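Local coordinates for tight junction protein ZO-3 (Homo sapiens, PDB 3KFV), which is a tight-junction scaffolding protein of the MAGUK family that links transmembrane proteins such as claudins and occludin to the actin cytoskeleton, at residues S276-W279 against Y280-K284; E211-Y215 against V216-P220; I186-D189 against T190-I194. One frame throughout, in Å; residues are numbered along the deposited sequence.

Overall arrangement
All three contacts are local ones in the guanylate kinase-like part of the chain. Interactions 1 and 3 are both first turns, of helix 278-290 and helix 188-196. Interaction 2 is a helix end, where helix 207-215 gives way to the loop before strand 221-227. Interaction 1 is partly buried and rests on aromatic packing. Interaction 2, also partly buried, is mainly backbone capping. Interaction 3 lies at the surface and its main side-chain contact is a salt bridge. Interactions 2 and 3 touch, with Y218 packed on L188, V191 and R192. Interaction 1 stands apart, its centre about 25 Å from that of interaction 2 and about 27 Å from that of interaction 3.

Interaction 1: S276-W279 against Y280-K284; sequences SDTW and YQELK
Y280 meets W279 in the first turn of helix 278-290, which follows strand 268-272 in the guanylate kinase-like domain. Y280 CB lies over one face of the indole, 4.0 Å from the centroid of the W279 six-membered ring. This is a CH-pi contact. The Y280 ring, with CG anti to the backbone N (chi1 -177°), then turns an edge to that same indole. The pair is T-shaped, with planes at 85°. The phenol OH goes on to hydrogen-bond E165 on helix 155-165. Q281 comes next. Its N bonds D277 O at 2.9 Å, with D277 at the N-cap position. The D277 carboxylate makes no capping bond; instead D277 CG packs 3.7 Å from Q281 CG, where the glutamine chain folds (chi2 -66°). E282 N donates to T278 O at 2.9 Å, and the bond is nearly straight. Their side chains run alongside each other, so E282 OE2 comes near the T278 methyl CG2. The W279 indole also packs on L236, L240, I270 and L272, and meets F225 edge-to-face. An alanine in place of W279 is likely to open a gap between the helix and the sheet and leave the Y280 ring without the face it now abuts. L283 closes the turn: its N bonds W279 O, and its CD2 sits at the indole edge, 4.2 Å from W279 CZ3.

Interaction 2: E211-Y215 against V216-P220; sequences ERLNY and VQYYP
L213 O is gripped by two backbone groups of the loop that follows. Y218 N donates to it at 3.0 Å, and Y219 N adds a weak bond at 3.4 Å. The Y218 bond and a weak one from Q217 N to N214 O (3.1 Å) make a Schellman motif at the end of helix 207-215; the Y219 bond is an addition to it. Q217 has the positive phi that turns the chain back over the last turn. Just before it, V216 N keeps a helical bond to R212 O at 3.0 Å. The motif sends the chain toward strand 221-227 of the guanylate kinase-like domain's parallel sheet.

The returning loop packs its side chains on the helix end. P220 CG lies against L213 CB at 3.6 Å, with L213 CD1 close by. The other branch of the leucine, CD2, reaches Y218 CB. In N214, chi1 (-78°) carries the amide toward the loop, and chi2 (-20°) turns OD1 to P220 CD and Y219 CD1. The amide plane of N214 and the Y219 ring are 32° apart.

Around the contact, Q217 and Y219 touch R8 in strand 5-9 of the SH3 part. Y215 OH bonds H10 of the SH3 part and T126 of helix 123-129, and Y215 O bonds R8. These contacts with R8 and H10 place the helix end against the SH3 part. N214 O, besides its weak bond, lies over one face of the Y219 ring, 3.2 Å from CE1.

Interaction 3: I186-D189 against T190-I194; sequences IKLD and TVRVI
As the chain turns into a helix, K187 O, L188 O and D189 O accept backbone bonds from T190 N, R192 N and V193 N. The first, at the N-cap position, is weak. R192 N bonds L188 O at 2.9 Å, almost straight at 171°, and V193 N bonds D189 O at 2.9 Å. Among the side chains, D189 and R192 lead. They form a salt bridge three residues apart, with R192 NE donating to D189 OD1 at 3.1 Å. The oxygen accepts through its anti lone pair, away from OD2, and lies in the guanidinium plane, at its edge. The carboxylate itself is turned 43° from that plane. The bend of R192 at chi3 (-26°) folds the chain back along the first turn and brings NE to the carboxylate. This is the exposed start of helix 188-196, in the guanylate kinase-like domain, ahead of strand 200-203 of the parallel sheet. V191 occupies the buried side of the turn and packs on A201 and L203 of that strand. L188 CD1 packs on Y218 CZ, and R192 CG on Y218 OH, in the loop after helix 207-215. One turn on from D189, V193 lays CG2 by the carboxylate, 4.2 Å from D189 OD2. At the other end T190 OG1 lies 4.1 Å from K187 CB. L188 CD2 lies 4.2 Å from R192 NH2, approaching the guanidinium obliquely.

Interaction 1: S276-W279 against Y280-K284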
loop_
_atom_site.group_PDB
_atom_site.type_symbol
_atom_site.label_atom_id
_atom_site.label_comp_id
_atom_site.label_asym_id
_atom_site.label_seq_id
_atom_site.Cartn_x
_atom_site.Cartn_y
_atom_site.Cartn_z
ATOM N N SER A 276 10.130 -23.417 -10.368
ATOM C CA SER A 276 10.987 -22.696 -11.304
ATOM C C SER A 276 11.061 -21.209 -10.967
ATOM O O SER A 276 10.269 -20.698 -10.166
ATOM C CB SER A 276 10.499 -22.882 -12.739
ATOM O OG SER A 276 9.196 -22.350 -12.895
ATOM N N ASP A 277 12.010 -20.521 -11.600
ATOM C CA ASP A 277 12.293 -19.115 -11.314
ATOM C C ASP A 277 11.244 -18.149 -11.869
ATOM O O ASP A 277 11.444 -16.939 -11.860
ATOM C CB ASP A 277 13.672 -18.735 -11.866
ATOM C CG ASP A 277 13.671 -18.524 -13.383
ATOM O OD1 ASP A 277 12.730 -18.973 -14.073
ATOM O OD2 ASP A 277 14.626 -17.904 -13.891
ATOM N N THR A 278 10.128 -18.678 -12.350
ATOM C CA THR A 278 9.152 -17.843 -13.038
ATOM C C THR A 278 8.559 -16.740 -12.149
ATOM O O THR A 278 8.591 -15.565 -12.521
ATOM C CB THR A 278 8.058 -18.698 -13.727
ATOM O OG1 THR A 278 8.618 -19.324 -14.891
ATOM C CG2 THR A 278 6.882 -17.839 -14.155
ATOM N N TRP A 279 8.040 -17.103 -10.979
ATOM C CA TRP A 279 7.445 -16.107 -10.082
ATOM C C TRP A 279 8.449 -15.031 -9.684
ATOM O O TRP A 279 8.087 -13.872 -9.491
ATOM C CB TRP A 279 6.864 -16.760 -8.827
ATOM C CG TRP A 279 7.884 -17.401 -7.925
ATOM C CD1 TRP A 279 8.236 -18.718 -7.895
ATOM C CD2 TRP A 279 8.672 -16.754 -6.915
ATOM N NE1 TRP A 279 9.194 -18.933 -6.933
ATOM C CE2 TRP A 279 9.478 -17.744 -6.315
ATOM C CE3 TRP A 279 8.776 -15.434 -6.460
ATOM C CZ2 TRP A 279 10.376 -17.456 -5.283
ATOM C CZ3 TRP A 279 9.670 -15.150 -5.433
ATOM C CH2 TRP A 279 10.458 -16.158 -4.858
ATOM N N TYR A 280 9.710 -15.431 -9.562
ATOM C CA TYR A 280 10.783 -14.515 -9.216
ATOM C C TYR A 280 11.075 -13.570 -10.377
ATOM O O TYR A 280 11.368 -12.392 -10.169
ATOM C CB TYR A 280 12.041 -15.296 -8.843
ATOM C CG TYR A 280 13.180 -14.416 -8.394
ATOM C CD1 TYR A 280 13.147 -13.790 -7.155
ATOM C CD2 TYR A 280 14.290 -14.209 -9.207
ATOM C CE1 TYR A 280 14.184 -12.981 -6.738
ATOM C CE2 TYR A 280 15.330 -13.401 -8.801
ATOM C CZ TYR A 280 15.273 -12.790 -7.564
ATOM O OH TYR A 280 16.304 -11.979 -7.146
ATOM N N GLN A 281 10.998 -14.096 -11.598
ATOM C CA GLN A 281 11.174 -13.289 -12.804
ATOM C C GLN A 281 10.080 -12.226 -12.914
ATOM O O GLN A 281 10.369 -11.027 -13.012
ATOM C CB GLN A 281 11.169 -14.175 -14.052
ATOM C CG GLN A 281 12.366 -15.120 -14.160
ATOM C CD GLN A 281 13.686 -14.387 -14.340
ATOM O OE1 GLN A 281 14.546 -14.408 -13.458
ATOM N NE2 GLN A 281 13.849 -13.733 -15.483
ATOM N N GLU A 282 8.826 -12.671 -12.899
ATOM C CA GLU A 282 7.689 -11.757 -12.891
ATOM C C GLU A 282 7.814 -10.734 -11.769
ATOM O O GLU A 282 7.517 -9.555 -11.960
ATOM C CB GLU A 282 6.372 -12.531 -12.790
ATOM C CG GLU A 282 5.743 -12.812 -14.154
ATOM C CD GLU A 282 4.828 -14.037 -14.171
ATOM O OE1 GLU A 282 3.960 -14.172 -13.276
ATOM O OE2 GLU A 282 4.970 -14.860 -15.106
ATOM N N LEU A 283 8.269 -11.178 -10.603
ATOM C CA LEU A 283 8.465 -10.257 -9.491
ATOM C C LEU A 283 9.349 -9.103 -9.928
ATOM O O LEU A 283 8.939 -7.948 -9.868
ATOM C CB LEU A 283 9.076 -10.966 -8.282
ATOM C CG LEU A 283 9.446 -10.095 -7.074
ATOM C CD1 LEU A 283 8.291 -9.203 -6.634
ATOM C CD2 LEU A 283 9.928 -10.951 -5.911
ATOM N N LYS A 284 10.555 -9.423 -10.388
ATOM C CA LYS A 284 11.545 -8.404 -10.729
ATOM C C LYS A 284 11.030 -7.426 -11.777
ATOM O O LYS A 284 11.292 -6.229 -11.704
ATOM C CB LYS A 284 12.852 -9.052 -11.189
ATOM C CG LYS A 284 13.716 -9.571 -10.052
ATOM C CD LYS A 284 15.097 -9.975 -10.545
ATOM C CE LYS A 284 15.030 -11.187 -11.455
ATOM N NZ LYS A 284 16.351 -11.507 -12.053
#

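Interaction 2: E211-Y215 against V216-P220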
loop_
_atom_site.group_PDB
_atom_site.type_symbol
_atom_site.label_atom_id
_atom_site.label_comp_id
_atom_site.label_asym_id
_atom_site.label_seq_id
_atom_site.Cartn_x
_atom_site.Cartn_y
_atom_site.Cartn_z
ATOM N N GLU A 211 -0.980 0.432 5.273
ATOM C CA GLU A 211 -1.885 1.582 5.261
ATOM C C GLU A 211 -1.192 2.864 5.730
ATOM O O GLU A 211 -1.455 3.948 5.216
ATOM C CB GLU A 211 -3.129 1.299 6.112
ATOM C CG GLU A 211 -3.860 0.025 5.718
ATOM C CD GLU A 211 -5.233 -0.119 6.368
ATOM O OE1 GLU A 211 -5.626 0.774 7.153
ATOM O OE2 GLU A 211 -5.921 -1.134 6.090
ATOM N N ARG A 212 -0.307 2.733 6.711
ATOM C CA ARG A 212 0.471 3.870 7.186
ATOM C C ARG A 212 1.403 4.396 6.093
ATOM O O ARG A 212 1.495 5.605 5.874
ATOM C CB ARG A 212 1.272 3.494 8.441
ATOM C CG ARG A 212 0.437 3.375 9.715
ATOM C CD ARG A 212 1.308 3.305 10.967
ATOM N NE ARG A 212 2.120 2.090 11.000
ATOM C CZ ARG A 212 1.725 0.930 11.522
ATOM N NH1 ARG A 212 0.517 0.822 12.068
ATOM N NH2 ARG A 212 2.538 -0.124 11.497
ATOM N N LEU A 213 2.095 3.488 5.407
ATOM C CA LEU A 213 3.017 3.886 4.344
ATOM C C LEU A 213 2.267 4.528 3.185
ATOM O O LEU A 213 2.723 5.519 2.605
ATOM C CB LEU A 213 3.837 2.692 3.846
ATOM C CG LEU A 213 4.904 2.165 4.806
ATOM C CD1 LEU A 213 5.318 0.761 4.422
ATOM C CD2 LEU A 213 6.107 3.098 4.848
ATOM N N ASN A 214 1.120 3.958 2.843
ATOM C CA ASN A 214 0.265 4.574 1.844
ATOM C C ASN A 214 -0.134 5.979 2.281
ATOM O O ASN A 214 -0.203 6.892 1.463
ATOM C CB ASN A 214 -0.979 3.730 1.596
ATOM C CG ASN A 214 -0.703 2.537 0.720
ATOM O OD1 ASN A 214 0.294 2.501 0.002
ATOM N ND2 ASN A 214 -1.585 1.553 0.765
ATOM N N TYR A 215 -0.377 6.148 3.578
ATOM C CA TYR A 215 -0.880 7.412 4.097
ATOM C C TYR A 215 0.154 8.533 4.038
ATOM O O TYR A 215 -0.167 9.662 3.657
ATOM C CB TYR A 215 -1.404 7.246 5.525
ATOM C CG TYR A 215 -2.192 8.443 6.000
ATOM C CD1 TYR A 215 -3.360 8.825 5.352
ATOM C CD2 TYR A 215 -1.767 9.197 7.083
ATOM C CE1 TYR A 215 -4.086 9.919 5.772
ATOM C CE2 TYR A 215 -2.489 10.297 7.509
ATOM C CZ TYR A 215 -3.646 10.650 6.849
ATOM O OH TYR A 215 -4.368 11.741 7.258
ATOM N N VAL A 216 1.389 8.222 4.422
ATOM C CA VAL A 216 2.471 9.202 4.336
ATOM C C VAL A 216 3.034 9.273 2.920
ATOM O O VAL A 216 4.013 9.967 2.674
ATOM C CB VAL A 216 3.618 8.908 5.330
ATOM C CG1 VAL A 216 3.094 8.915 6.757
ATOM C CG2 VAL A 216 4.291 7.583 4.997
ATOM N N GLN A 217 2.419 8.537 2.001
ATOM C CA GLN A 217 2.715 8.675 0.576
ATOM C C GLN A 217 4.074 8.111 0.143
ATOM O O GLN A 217 4.692 8.592 -0.808
ATOM C CB GLN A 217 2.553 10.132 0.142
ATOM C CG GLN A 217 1.150 10.659 0.395
ATOM C CD GLN A 217 0.900 12.004 -0.250
ATOM O OE1 GLN A 217 0.176 12.094 -1.246
ATOM N NE2 GLN A 217 1.498 13.061 0.307
ATOM N N TYR A 218 4.522 7.082 0.853
ATOM C CA TYR A 218 5.654 6.280 0.425
ATOM C C TYR A 218 5.165 5.251 -0.580
ATOM O O TYR A 218 5.950 4.691 -1.337
ATOM C CB TYR A 218 6.284 5.584 1.626
ATOM C CG TYR A 218 7.325 6.424 2.319
ATOM C CD1 TYR A 218 8.609 5.943 2.517
ATOM C CD2 TYR A 218 7.033 7.710 2.753
ATOM C CE1 TYR A 218 9.572 6.711 3.140
ATOM C CE2 TYR A 218 7.990 8.490 3.384
ATOM C CZ TYR A 218 9.260 7.984 3.575
ATOM O OH TYR A 218 10.228 8.746 4.199
ATOM N N TYR A 219 3.855 5.019 -0.569
ATOM C CA TYR A 219 3.171 4.131 -1.512
ATOM C C TYR A 219 3.991 2.931 -1.948
ATOM O O TYR A 219 4.473 2.884 -3.084
ATOM C CB TYR A 219 2.687 4.903 -2.743
ATOM C CG TYR A 219 1.584 5.881 -2.434
ATOM C CD1 TYR A 219 0.338 5.440 -1.989
ATOM C CD2 TYR A 219 1.785 7.242 -2.575
ATOM C CE1 TYR A 219 -0.670 6.327 -1.701
ATOM C CE2 TYR A 219 0.776 8.139 -2.289
ATOM C CZ TYR A 219 -0.446 7.677 -1.854
ATOM O OH TYR A 219 -1.440 8.585 -1.577
ATOM N N PRO A 220 4.125 1.940 -1.055
ATOM C CA PRO A 220 4.947 0.770 -1.366
ATOM C C PRO A 220 4.410 0.098 -2.613
ATOM O O PRO A 220 3.246 0.302 -2.962
ATOM C CB PRO A 220 4.720 -0.160 -0.168
ATOM C CG PRO A 220 4.023 0.652 0.867
ATOM C CD PRO A 220 3.314 1.750 0.158
#

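Interaction 3: I186-D189 against T190-I194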
loop_
_atom_site.group_PDB
_atom_site.type_symbol
_atom_site.label_atom_id
_atom_site.label_comp_id
_atom_site.label_asym_id
_atom_site.label_seq_id
_atom_site.Cartn_x
_atom_site.Cartn_y
_atom_site.Cartn_z
ATOM N N ILE A 186 8.207 -1.678 13.180
ATOM C CA ILE A 186 8.903 -1.108 12.034
ATOM C C ILE A 186 8.836 0.415 12.134
ATOM O O ILE A 186 7.791 0.980 12.477
ATOM C CB ILE A 186 8.264 -1.579 10.706
ATOM C CG1 ILE A 186 8.932 -0.906 9.502
ATOM C CG2 ILE A 186 6.755 -1.321 10.714
ATOM C CD1 ILE A 186 10.308 -1.432 9.196
ATOM N N LYS A 187 9.956 1.074 11.854
ATOM C CA LYS A 187 10.019 2.531 11.911
ATOM C C LYS A 187 10.179 3.129 10.529
ATOM O O LYS A 187 10.966 2.645 9.719
ATOM C CB LYS A 187 11.167 2.986 12.810
ATOM C CG LYS A 187 10.890 2.751 14.279
ATOM C CD LYS A 187 12.166 2.546 15.064
ATOM C CE LYS A 187 11.866 1.814 16.366
ATOM N NZ LYS A 187 10.664 2.395 17.040
ATOM N N LEU A 188 9.421 4.185 10.270
ATOM C CA LEU A 188 9.521 4.928 9.021
ATOM C C LEU A 188 10.961 5.365 8.690
ATOM O O LEU A 188 11.392 5.264 7.542
ATOM C CB LEU A 188 8.606 6.145 9.077
ATOM C CG LEU A 188 8.549 7.007 7.826
ATOM C CD1 LEU A 188 7.994 6.194 6.668
ATOM C CD2 LEU A 188 7.710 8.248 8.086
ATOM N N ASP A 189 11.703 5.845 9.688
ATOM C CA ASP A 189 13.067 6.309 9.445
ATOM C C ASP A 189 13.918 5.217 8.831
ATOM O O ASP A 189 14.823 5.494 8.038
ATOM C CB ASP A 189 13.742 6.803 10.723
ATOM C CG ASP A 189 14.961 7.676 10.433
ATOM O OD1 ASP A 189 14.829 8.617 9.607
ATOM O OD2 ASP A 189 16.046 7.422 11.019
ATOM N N THR A 190 13.642 3.975 9.208
ATOM C CA THR A 190 14.397 2.859 8.661
ATOM C C THR A 190 14.242 2.856 7.151
ATOM O O THR A 190 15.232 2.749 6.418
ATOM C CB THR A 190 13.938 1.516 9.228
ATOM O OG1 THR A 190 14.301 1.444 10.608
ATOM C CG2 THR A 190 14.616 0.381 8.494
ATOM N N VAL A 191 12.997 2.993 6.699
ATOM C CA VAL A 191 12.677 2.992 5.276
ATOM C C VAL A 191 13.270 4.218 4.591
ATOM O O VAL A 191 13.885 4.108 3.531
ATOM C CB VAL A 191 11.156 2.952 5.042
ATOM C CG1 VAL A 191 10.846 2.842 3.557
ATOM C CG2 VAL A 191 10.539 1.789 5.804
ATOM N N ARG A 192 13.095 5.382 5.210
ATOM C CA ARG A 192 13.656 6.625 4.683
ATOM C C ARG A 192 15.172 6.535 4.454
ATOM O O ARG A 192 15.680 6.961 3.420
ATOM C CB ARG A 192 13.358 7.788 5.628
ATOM C CG ARG A 192 13.406 9.152 4.960
ATOM C CD ARG A 192 13.604 10.265 5.969
ATOM N NE ARG A 192 13.120 9.903 7.297
ATOM C CZ ARG A 192 11.888 10.138 7.746
ATOM N NH1 ARG A 192 10.991 10.736 6.973
ATOM N NH2 ARG A 192 11.557 9.773 8.978
ATOM N N VAL A 193 15.893 5.998 5.430
ATOM C CA VAL A 193 17.343 5.899 5.318
ATOM C C VAL A 193 17.747 5.061 4.101
ATOM O O VAL A 193 18.699 5.410 3.395
ATOM C CB VAL A 193 17.987 5.358 6.624
ATOM C CG1 VAL A 193 19.279 4.623 6.338
ATOM C CG2 VAL A 193 18.229 6.495 7.596
ATOM N N ILE A 194 17.007 3.979 3.844
ATOM C CA ILE A 194 17.298 3.084 2.721
ATOM C C ILE A 194 16.961 3.717 1.371
ATOM O O ILE A 194 17.690 3.542 0.395
ATOM C CB ILE A 194 16.534 1.755 2.844
ATOM C CG1 ILE A 194 17.167 0.870 3.918
ATOM C CG2 ILE A 194 16.505 1.031 1.510
ATOM C CD1 ILE A 194 16.260 -0.249 4.398
#